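Type C neurotoxin (Clostridium botulinum, PDB 3PME) is a botulinum neurotoxin of mosaic C/D type whose receptor-binding domain, the part described here, probably attaches the toxin to gangliosides and phosphatidylethanolamine on nerve-cell membranes. Local coordinates at residues 229-243 and 398-410. Sequence-based numbering, arbitrary orientation.
Sequences NPLKFDTEYYMINYN and STSSFWKFISRDP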
ATOM      1  N   ASN A 229       1.077   1.910  -3.272  1.00 16.14           N
ATOM      2  CA  ASN A 229       0.916   2.855  -4.377  1.00 18.18           C
ATOM      3  C   ASN A 229       0.673   2.070  -5.669  1.00 18.16           C
ATOM      4  O   ASN A 229       1.066   0.906  -5.775  1.00 18.20           O
ATOM      5  CB  ASN A 229       2.200   3.662  -4.608  1.00 17.12           C
ATOM      6  CG  ASN A 229       2.720   4.346  -3.362  1.00 19.04           C
ATOM      7  OD1 ASN A 229       1.966   4.949  -2.600  1.00 19.95           O
ATOM      8  ND2 ASN A 229       4.037   4.278  -3.162  1.00 19.49           N
ATOM      9  N   PRO A 230       0.071   2.709  -6.686  1.00 19.16           N
ATOM     10  CA  PRO A 230      -0.013   2.028  -7.984  1.00 17.77           C
ATOM     11  C   PRO A 230       1.369   1.690  -8.531  1.00 18.81           C
ATOM     12  O   PRO A 230       2.281   2.535  -8.487  1.00 18.89           O
ATOM     13  CB  PRO A 230      -0.695   3.069  -8.876  1.00 21.66           C
ATOM     14  CG  PRO A 230      -1.551   3.857  -7.885  1.00 21.17           C
ATOM     15  CD  PRO A 230      -0.662   3.984  -6.684  1.00 20.73           C
ATOM     16  N   LEU A 231       1.504   0.468  -9.034  1.00 17.63           N
ATOM     17  CA  LEU A 231       2.720   0.029  -9.720  1.00 17.65           C
ATOM     18  C   LEU A 231       2.714   0.673 -11.097  1.00 20.27           C
ATOM     19  O   LEU A 231       1.655   0.801 -11.716  1.00 20.92           O
ATOM     20  CB  LEU A 231       2.723  -1.500  -9.824  1.00 17.54           C
ATOM     21  CG  LEU A 231       4.089  -2.138 -10.087  1.00 17.32           C
ATOM     22  CD1 LEU A 231       4.934  -2.117  -8.808  1.00 17.75           C
ATOM     23  CD2 LEU A 231       3.909  -3.553 -10.588  1.00 17.95           C
ATOM     24  N   LYS A 232       3.883   1.107 -11.563  1.00 17.34           N
ATOM     25  CA  LYS A 232       3.975   1.817 -12.835  1.00 19.56           C
ATOM     26  C   LYS A 232       5.056   1.237 -13.721  1.00 18.78           C
ATOM     27  O   LYS A 232       6.088   0.777 -13.247  1.00 19.40           O
ATOM     28  CB  LYS A 232       4.296   3.291 -12.604  1.00 19.72           C
ATOM     29  CG  LYS A 232       3.220   4.066 -11.838  1.00 20.91           C
ATOM     30  CD  LYS A 232       3.706   5.459 -11.434  1.00 27.19           C
ATOM     31  CE  LYS A 232       4.792   5.377 -10.365  1.00 32.51           C
ATOM     32  NZ  LYS A 232       5.181   6.726  -9.838  1.00 38.00           N
ATOM     33  N   PHE A 233       4.822   1.306 -15.022  1.00 19.45           N
ATOM     34  CA  PHE A 233       5.875   0.999 -15.973  1.00 19.21           C
ATOM     35  C   PHE A 233       7.051   1.968 -15.815  1.00 21.88           C
ATOM     36  O   PHE A 233       6.868   3.100 -15.374  1.00 21.21           O
ATOM     37  CB  PHE A 233       5.309   1.033 -17.386  1.00 20.11           C
ATOM     38  CG  PHE A 233       4.339  -0.068 -17.660  1.00 19.25           C
ATOM     39  CD1 PHE A 233       4.770  -1.384 -17.757  1.00 18.95           C
ATOM     40  CD2 PHE A 233       2.992   0.202 -17.798  1.00 22.17           C
ATOM     41  CE1 PHE A 233       3.871  -2.407 -18.001  1.00 18.76           C
ATOM     42  CE2 PHE A 233       2.078  -0.815 -18.035  1.00 22.57           C
ATOM     43  CZ  PHE A 233       2.511  -2.121 -18.134  1.00 20.04           C
ATOM     44  N   ASP A 234       8.256   1.507 -16.153  1.00 18.88           N
ATOM     45  CA  ASP A 234       9.484   2.336 -16.092  1.00 22.81           C
ATOM     46  C   ASP A 234      10.092   2.657 -14.723  1.00 24.05           C
ATOM     47  O   ASP A 234      11.302   2.854 -14.603  1.00 28.06           O
ATOM     48  CB  ASP A 234       9.302   3.635 -16.866  1.00 29.23           C
ATOM     49  CG  ASP A 234       9.069   3.394 -18.317  1.00 29.39           C
ATOM     50  OD1 ASP A 234      10.071   3.348 -19.072  1.00 35.89           O
ATOM     51  OD2 ASP A 234       7.895   3.231 -18.708  1.00 29.03           O
ATOM     52  N   THR A 235       9.274   2.733 -13.692  1.00 19.37           N
ATOM     53  CA  THR A 235       9.772   3.048 -12.366  1.00 21.11           C
ATOM     54  C   THR A 235      10.729   1.952 -11.911  1.00 18.10           C
ATOM     55  O   THR A 235      10.502   0.766 -12.154  1.00 17.89           O
ATOM     56  CB  THR A 235       8.593   3.184 -11.366  1.00 20.11           C
ATOM     57  OG1 THR A 235       7.824   4.338 -11.721  1.00 24.91           O
ATOM     58  CG2 THR A 235       9.066   3.326  -9.912  1.00 24.58           C
ATOM     59  N   GLU A 236      11.800   2.347 -11.238  1.00 19.65           N
ATOM     60  CA  GLU A 236      12.716   1.361 -10.692  1.00 18.02           C
ATOM     61  C   GLU A 236      12.121   0.733  -9.443  1.00 18.18           C
ATOM     62  O   GLU A 236      11.612   1.430  -8.560  1.00 21.28           O
ATOM     63  CB  GLU A 236      14.083   1.979 -10.398  1.00 21.61           C
ATOM     64  CG  GLU A 236      14.822   2.309 -11.685  1.00 19.56           C
ATOM     65  CD  GLU A 236      16.245   2.796 -11.468  1.00 25.12           C
ATOM     66  OE1 GLU A 236      16.704   2.817 -10.311  1.00 28.41           O
ATOM     67  OE2 GLU A 236      16.898   3.148 -12.477  1.00 23.74           O
ATOM     68  N   TYR A 237      12.190  -0.589  -9.381  1.00 17.11           N
ATOM     69  CA  TYR A 237      11.742  -1.322  -8.193  1.00 17.62           C
ATOM     70  C   TYR A 237      12.774  -2.322  -7.754  1.00 19.73           C
ATOM     71  O   TYR A 237      13.369  -3.005  -8.594  1.00 19.07           O
ATOM     72  CB  TYR A 237      10.460  -2.105  -8.474  1.00 17.96           C
ATOM     73  CG  TYR A 237       9.285  -1.222  -8.774  1.00 17.64           C
ATOM     74  CD1 TYR A 237       8.674  -0.485  -7.762  1.00 17.66           C
ATOM     75  CD2 TYR A 237       8.778  -1.128 -10.059  1.00 17.30           C
ATOM     76  CE1 TYR A 237       7.577   0.345  -8.041  1.00 16.44           C
ATOM     77  CE2 TYR A 237       7.702  -0.314 -10.339  1.00 19.00           C
ATOM     78  CZ  TYR A 237       7.104   0.419  -9.334  1.00 19.11           C
ATOM     79  OH  TYR A 237       6.035   1.223  -9.639  1.00 18.03           O
ATOM     80  N   TYR A 238      12.977  -2.437  -6.448  1.00 17.90           N
ATOM     81  CA  TYR A 238      13.684  -3.591  -5.921  1.00 17.34           C
ATOM     82  C   TYR A 238      12.662  -4.699  -5.826  1.00 18.13           C
ATOM     83  O   TYR A 238      11.760  -4.674  -4.965  1.00 18.51           O
ATOM     84  CB  TYR A 238      14.322  -3.277  -4.570  1.00 18.43           C
ATOM     85  CG  TYR A 238      15.287  -2.112  -4.653  1.00 17.62           C
ATOM     86  CD1 TYR A 238      16.604  -2.303  -5.086  1.00 21.32           C
ATOM     87  CD2 TYR A 238      14.878  -0.820  -4.335  1.00 19.58           C
ATOM     88  CE1 TYR A 238      17.485  -1.233  -5.178  1.00 21.42           C
ATOM     89  CE2 TYR A 238      15.756   0.252  -4.420  1.00 23.27           C
ATOM     90  CZ  TYR A 238      17.051   0.035  -4.848  1.00 22.43           C
ATOM     91  OH  TYR A 238      17.914   1.106  -4.931  1.00 28.25           O
ATOM     92  N   MET A 239      12.761  -5.641  -6.753  1.00 16.65           N
ATOM     93  CA  MET A 239      11.834  -6.756  -6.814  1.00 16.78           C
ATOM     94  C   MET A 239      12.211  -7.797  -5.768  1.00 18.25           C
ATOM     95  O   MET A 239      13.348  -8.255  -5.732  1.00 19.07           O
ATOM     96  CB  MET A 239      11.854  -7.366  -8.210  1.00 18.01           C
ATOM     97  CG  MET A 239      10.927  -8.549  -8.388  1.00 18.03           C
ATOM     98  SD  MET A 239      10.990  -9.082 -10.114  1.00 21.52           S
ATOM     99  CE  MET A 239       9.786 -10.408 -10.107  1.00 23.13           C
ATOM    100  N   ILE A 240      11.265  -8.143  -4.902  1.00 17.85           N
ATOM    101  CA  ILE A 240      11.518  -9.147  -3.884  1.00 18.86           C
ATOM    102  C   ILE A 240      10.459 -10.236  -3.880  1.00 17.26           C
ATOM    103  O   ILE A 240       9.297 -10.011  -4.233  1.00 19.36           O
ATOM    104  CB  ILE A 240      11.599  -8.534  -2.460  1.00 19.05           C
ATOM    105  CG1 ILE A 240      10.329  -7.744  -2.136  1.00 20.33           C
ATOM    106  CG2 ILE A 240      12.843  -7.654  -2.331  1.00 19.57           C
ATOM    107  CD1 ILE A 240      10.106  -7.537  -0.632  1.00 23.61           C
ATOM    108  N   ASN A 241      10.877 -11.425  -3.483  1.00 18.67           N
ATOM    109  CA  ASN A 241       9.941 -12.456  -3.108  1.00 18.70           C
ATOM    110  C   ASN A 241       9.455 -12.205  -1.680  1.00 20.23           C
ATOM    111  O   ASN A 241      10.231 -11.804  -0.817  1.00 22.17           O
ATOM    112  CB  ASN A 241      10.603 -13.821  -3.194  1.00 18.84           C
ATOM    113  CG  ASN A 241       9.619 -14.939  -2.992  1.00 20.92           C
ATOM    114  OD1 ASN A 241       9.439 -15.431  -1.878  1.00 22.48           O
ATOM    115  ND2 ASN A 241       8.939 -15.324  -4.064  1.00 21.21           N
ATOM    116  N   TYR A 242       8.171 -12.445  -1.445  1.00 21.35           N
ATOM    117  CA  TYR A 242       7.586 -12.276  -0.122  1.00 22.53           C
ATOM    118  C   TYR A 242       8.459 -12.882   0.972  1.00 25.22           C
ATOM    119  O   TYR A 242       8.591 -12.320   2.063  1.00 26.30           O
ATOM    120  CB  TYR A 242       6.211 -12.949  -0.115  1.00 20.30           C
ATOM    121  CG  TYR A 242       5.365 -12.703   1.106  1.00 23.42           C
ATOM    122  CD1 TYR A 242       5.532 -13.460   2.255  1.00 26.30           C
ATOM    123  CD2 TYR A 242       4.372 -11.742   1.087  1.00 27.46           C
ATOM    124  CE1 TYR A 242       4.739 -13.246   3.367  1.00 29.13           C
ATOM    125  CE2 TYR A 242       3.575 -11.520   2.193  1.00 32.10           C
ATOM    126  CZ  TYR A 242       3.769 -12.270   3.327  1.00 30.41           C
ATOM    127  OH  TYR A 242       2.974 -12.045   4.427  1.00 36.03           O
ATOM    128  N   ASN A 243       9.062 -14.028   0.678  1.00 22.28           N
ATOM    129  CA  ASN A 243       9.813 -14.770   1.683  1.00 24.56           C
ATOM    130  C   ASN A 243      11.216 -14.231   1.957  1.00 25.17           C
ATOM    131  O   ASN A 243      11.823 -14.574   2.972  1.00 26.96           O
ATOM    132  CB  ASN A 243       9.901 -16.254   1.306  1.00 24.58           C
ATOM    133  CG  ASN A 243       8.559 -16.972   1.396  1.00 22.83           C
ATOM    134  OD1 ASN A 243       7.603 -16.459   1.988  1.00 26.13           O
ATOM    135  ND2 ASN A 243       8.485 -18.173   0.825  1.00 23.07           N
ATOM    136  N   SER A 398       0.747 -20.244  -1.799  1.00 22.92           N
ATOM    137  CA  SER A 398       2.061 -20.265  -1.159  1.00 25.84           C
ATOM    138  C   SER A 398       2.694 -18.889  -1.206  1.00 22.92           C
ATOM    139  O   SER A 398       2.721 -18.270  -2.265  1.00 21.67           O
ATOM    140  CB  SER A 398       2.982 -21.245  -1.891  1.00 25.84           C
ATOM    141  OG  SER A 398       4.311 -21.145  -1.406  1.00 27.14           O
ATOM    142  N   THR A 399       3.233 -18.418  -0.083  1.00 23.35           N
ATOM    143  CA  THR A 399       3.874 -17.103  -0.083  1.00 21.53           C
ATOM    144  C   THR A 399       5.125 -17.109  -0.966  1.00 20.45           C
ATOM    145  O   THR A 399       5.569 -16.057  -1.406  1.00 20.31           O
ATOM    146  CB  THR A 399       4.225 -16.590   1.330  1.00 23.51           C
ATOM    147  OG1 THR A 399       5.079 -17.528   1.992  1.00 24.69           O
ATOM    148  CG2 THR A 399       2.952 -16.379   2.143  1.00 25.80           C
ATOM    149  N   SER A 400       5.676 -18.288  -1.242  1.00 20.63           N
ATOM    150  CA  SER A 400       6.796 -18.385  -2.170  1.00 20.81           C
ATOM    151  C   SER A 400       6.438 -17.898  -3.580  1.00 20.14           C
ATOM    152  O   SER A 400       7.336 -17.629  -4.387  1.00 18.66           O
ATOM    153  CB  SER A 400       7.355 -19.813  -2.225  1.00 23.87           C
ATOM    154  OG  SER A 400       6.499 -20.678  -2.944  1.00 21.74           O
ATOM    155  N   SER A 401       5.139 -17.799  -3.884  1.00 18.33           N
ATOM    156  CA  SER A 401       4.683 -17.300  -5.189  1.00 17.59           C
ATOM    157  C   SER A 401       4.326 -15.821  -5.187  1.00 17.62           C
ATOM    158  O   SER A 401       3.904 -15.277  -6.218  1.00 18.21           O
ATOM    159  CB  SER A 401       3.468 -18.083  -5.678  1.00 19.36           C
ATOM    160  OG  SER A 401       2.315 -17.691  -4.932  1.00 20.12           O
ATOM    161  N   PHE A 402       4.457 -15.172  -4.032  1.00 18.98           N
ATOM    162  CA  PHE A 402       4.075 -13.771  -3.899  1.00 20.38           C
ATOM    163  C   PHE A 402       5.274 -12.858  -4.125  1.00 17.87           C
ATOM    164  O   PHE A 402       6.318 -13.051  -3.509  1.00 19.95           O
ATOM    165  CB  PHE A 402       3.489 -13.484  -2.510  1.00 19.56           C
ATOM    166  CG  PHE A 402       2.214 -14.243  -2.192  1.00 22.94           C
ATOM    167  CD1 PHE A 402       1.569 -15.022  -3.145  1.00 22.29           C
ATOM    168  CD2 PHE A 402       1.661 -14.153  -0.921  1.00 23.03           C
ATOM    169  CE1 PHE A 402       0.400 -15.711  -2.829  1.00 23.88           C
ATOM    170  CE2 PHE A 402       0.489 -14.834  -0.598  1.00 24.49           C
ATOM    171  CZ  PHE A 402      -0.136 -15.608  -1.549  1.00 23.17           C
ATOM    172  N   TRP A 403       5.100 -11.857  -4.989  1.00 17.35           N
ATOM    173  CA  TRP A 403       6.165 -10.891  -5.288  1.00 16.67           C
ATOM    174  C   TRP A 403       5.768  -9.475  -4.916  1.00 16.73           C
ATOM    175  O   TRP A 403       4.604  -9.089  -5.049  1.00 20.24           O
ATOM    176  CB  TRP A 403       6.527 -10.946  -6.779  1.00 18.96           C
ATOM    177  CG  TRP A 403       6.959 -12.314  -7.178  1.00 17.34           C
ATOM    178  CD1 TRP A 403       6.161 -13.332  -7.601  1.00 17.39           C
ATOM    179  CD2 TRP A 403       8.287 -12.840  -7.116  1.00 18.18           C
ATOM    180  NE1 TRP A 403       6.911 -14.461  -7.825  1.00 19.08           N
ATOM    181  CE2 TRP A 403       8.224 -14.184  -7.545  1.00 18.53           C
ATOM    182  CE3 TRP A 403       9.525 -12.304  -6.754  1.00 19.66           C
ATOM    183  CZ2 TRP A 403       9.349 -14.999  -7.610  1.00 20.29           C
ATOM    184  CZ3 TRP A 403      10.655 -13.123  -6.836  1.00 19.44           C
ATOM    185  CH2 TRP A 403      10.550 -14.448  -7.251  1.00 19.50           C
ATOM    186  N   LYS A 404       6.749  -8.702  -4.458  1.00 17.80           N
ATOM    187  CA  LYS A 404       6.523  -7.298  -4.130  1.00 18.68           C
ATOM    188  C   LYS A 404       7.578  -6.454  -4.823  1.00 18.65           C
ATOM    189  O   LYS A 404       8.636  -6.961  -5.222  1.00 18.58           O
ATOM    190  CB  LYS A 404       6.554  -7.056  -2.620  1.00 19.07           C
ATOM    191  CG  LYS A 404       5.437  -7.746  -1.852  1.00 24.11           C
ATOM    192  CD  LYS A 404       5.531  -7.363  -0.382  1.00 27.57           C
ATOM    193  CE  LYS A 404       4.297  -7.785   0.391  1.00 33.15           C
ATOM    194  NZ  LYS A 404       4.311  -7.228   1.767  1.00 28.76           N
ATOM    195  N   PHE A 405       7.265  -5.175  -4.979  1.00 17.15           N
ATOM    196  CA  PHE A 405       8.103  -4.262  -5.742  1.00 16.66           C
ATOM    197  C   PHE A 405       8.338  -3.010  -4.916  1.00 17.58           C
ATOM    198  O   PHE A 405       7.417  -2.208  -4.689  1.00 17.84           O
ATOM    199  CB  PHE A 405       7.430  -3.938  -7.073  1.00 16.61           C
ATOM    200  CG  PHE A 405       7.277  -5.137  -7.967  1.00 17.96           C
ATOM    201  CD1 PHE A 405       8.288  -5.491  -8.838  1.00 19.00           C
ATOM    202  CD2 PHE A 405       6.129  -5.921  -7.919  1.00 22.51           C
ATOM    203  CE1 PHE A 405       8.167  -6.611  -9.655  1.00 21.49           C
ATOM    204  CE2 PHE A 405       6.002  -7.041  -8.729  1.00 19.41           C
ATOM    205  CZ  PHE A 405       7.021  -7.381  -9.606  1.00 19.58           C
ATOM    206  N   ILE A 406       9.575  -2.833  -4.457  1.00 16.28           N
ATOM    207  CA  ILE A 406       9.847  -1.723  -3.555  1.00 17.39           C
ATOM    208  C   ILE A 406      10.354  -0.521  -4.318  1.00 19.98           C
ATOM    209  O   ILE A 406      11.458  -0.549  -4.848  1.00 19.41           O
ATOM    210  CB  ILE A 406      10.869  -2.096  -2.473  1.00 18.80           C
ATOM    211  CG1 ILE A 406      10.419  -3.348  -1.714  1.00 18.78           C
ATOM    212  CG2 ILE A 406      11.053  -0.927  -1.512  1.00 21.61           C
ATOM    213  CD1 ILE A 406      11.463  -3.835  -0.722  1.00 22.22           C
ATOM    214  N   SER A 407       9.546   0.531  -4.372  1.00 17.85           N
ATOM    215  CA  SER A 407       9.969   1.792  -4.969  1.00 17.58           C
ATOM    216  C   SER A 407      10.686   2.653  -3.928  1.00 19.09           C
ATOM    217  O   SER A 407      10.443   2.524  -2.712  1.00 17.90           O
ATOM    218  CB  SER A 407       8.749   2.539  -5.490  1.00 18.44           C
ATOM    219  OG  SER A 407       7.795   2.677  -4.428  1.00 18.10           O
ATOM    220  N   ARG A 408      11.558   3.542  -4.393  1.00 18.61           N
ATOM    221  CA  ARG A 408      12.103   4.564  -3.515  1.00 19.72           C
ATOM    222  C   ARG A 408      11.018   5.603  -3.309  1.00 20.91           C
ATOM    223  O   ARG A 408      10.679   6.372  -4.206  1.00 25.54           O
ATOM    224  CB  ARG A 408      13.375   5.167  -4.109  1.00 21.09           C
ATOM    225  CG  ARG A 408      14.475   4.122  -4.229  1.00 25.68           C
ATOM    226  CD  ARG A 408      15.815   4.753  -4.551  1.00 31.77           C
ATOM    227  NE  ARG A 408      16.376   5.445  -3.394  1.00 36.50           N
ATOM    228  CZ  ARG A 408      17.446   5.029  -2.721  1.00 32.60           C
ATOM    229  NH1 ARG A 408      18.079   3.923  -3.092  1.00 36.25           N
ATOM    230  NH2 ARG A 408      17.886   5.725  -1.682  1.00 34.63           N
ATOM    231  N   ASP A 409      10.432   5.576  -2.120  1.00 17.87           N
ATOM    232  CA  ASP A 409       9.257   6.379  -1.818  1.00 20.67           C
ATOM    233  C   ASP A 409       9.665   7.462  -0.816  1.00 19.62           C
ATOM    234  O   ASP A 409      10.470   7.205   0.071  1.00 21.12           O
ATOM    235  CB  ASP A 409       8.177   5.450  -1.229  1.00 18.68           C
ATOM    236  CG  ASP A 409       6.879   6.175  -0.907  1.00 19.63           C
ATOM    237  OD1 ASP A 409       5.939   6.165  -1.741  1.00 22.30           O
ATOM    238  OD2 ASP A 409       6.810   6.751   0.180  1.00 19.44           O
ATOM    239  N   PRO A 410       9.121   8.685  -0.954  1.00 18.79           N
ATOM    240  CA  PRO A 410       9.562   9.783  -0.081  1.00 18.96           C
ATOM    241  C   PRO A 410       9.226   9.551   1.400  1.00 19.08           C
ATOM    242  O   PRO A 410       9.809  10.207   2.269  1.00 20.66           O
ATOM    243  CB  PRO A 410       8.796  10.999  -0.617  1.00 23.76           C
ATOM    244  CG  PRO A 410       7.648  10.437  -1.373  1.00 26.16           C
ATOM    245  CD  PRO A 410       8.122   9.119  -1.937  1.00 20.53           C
TER
HETATM  246  O   HOH W   1      11.713   3.795  -7.260  1.00 24.63           O
HETATM  247  O   HOH W   2       6.436 -20.446   1.139  1.00 34.34           O
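Trp403 is held between Met239 and Asn241: the methyl CE of Met239 lies on one side of the indole and ND2 of Asn241 on the other, both offset toward the rim. With CG anti to the backbone N (chi1 -172°), the Asn241 amide also reaches the 3-10 segment 399-401, where ND2 gives a hydrogen bond to Ser400 O (2.8 Å), nearly in the amide plane but well above the carbonyl plane. Its OD1 accepts from Asn243 N, an Asx turn. Asn243 OD1 accepts a hydrogen bond from Thr399 OG1, in the carbonyl plane on a lone pair (2.7 Å), and the Tyr242 ring receives the edge of Phe402 (planes at 85°). On the face that carries Trp403, Met239 CG lies 3.6 Å from Phe405 CE1. Leu231 CD1, from the loop before the strand, packs on Phe405 CB (3.5 Å). On the other face, Ile240 CD1 meets Ile406 CD1 at 3.9 Å. Backbone bonds pair Tyr238 with Ile406 and Ile240 with Lys404 in both directions. Trp403 NE1 bonds to Leu368 O. At the far end Asn229 ND2 binds Asp409 OD1 (3.0 Å); Asp409 OD2 accepts from Gly411 N and forms a salt bridge with Lys76, and Asn229 OD1 accepts from Trp140 NE1. The strand pairing in this trefoil-clan domain thus combines largely apolar packing with buried polar groups that have partners; Lys76 and Trp140, from the concanavalin-clan domain, probably help fix how the two domains sit together.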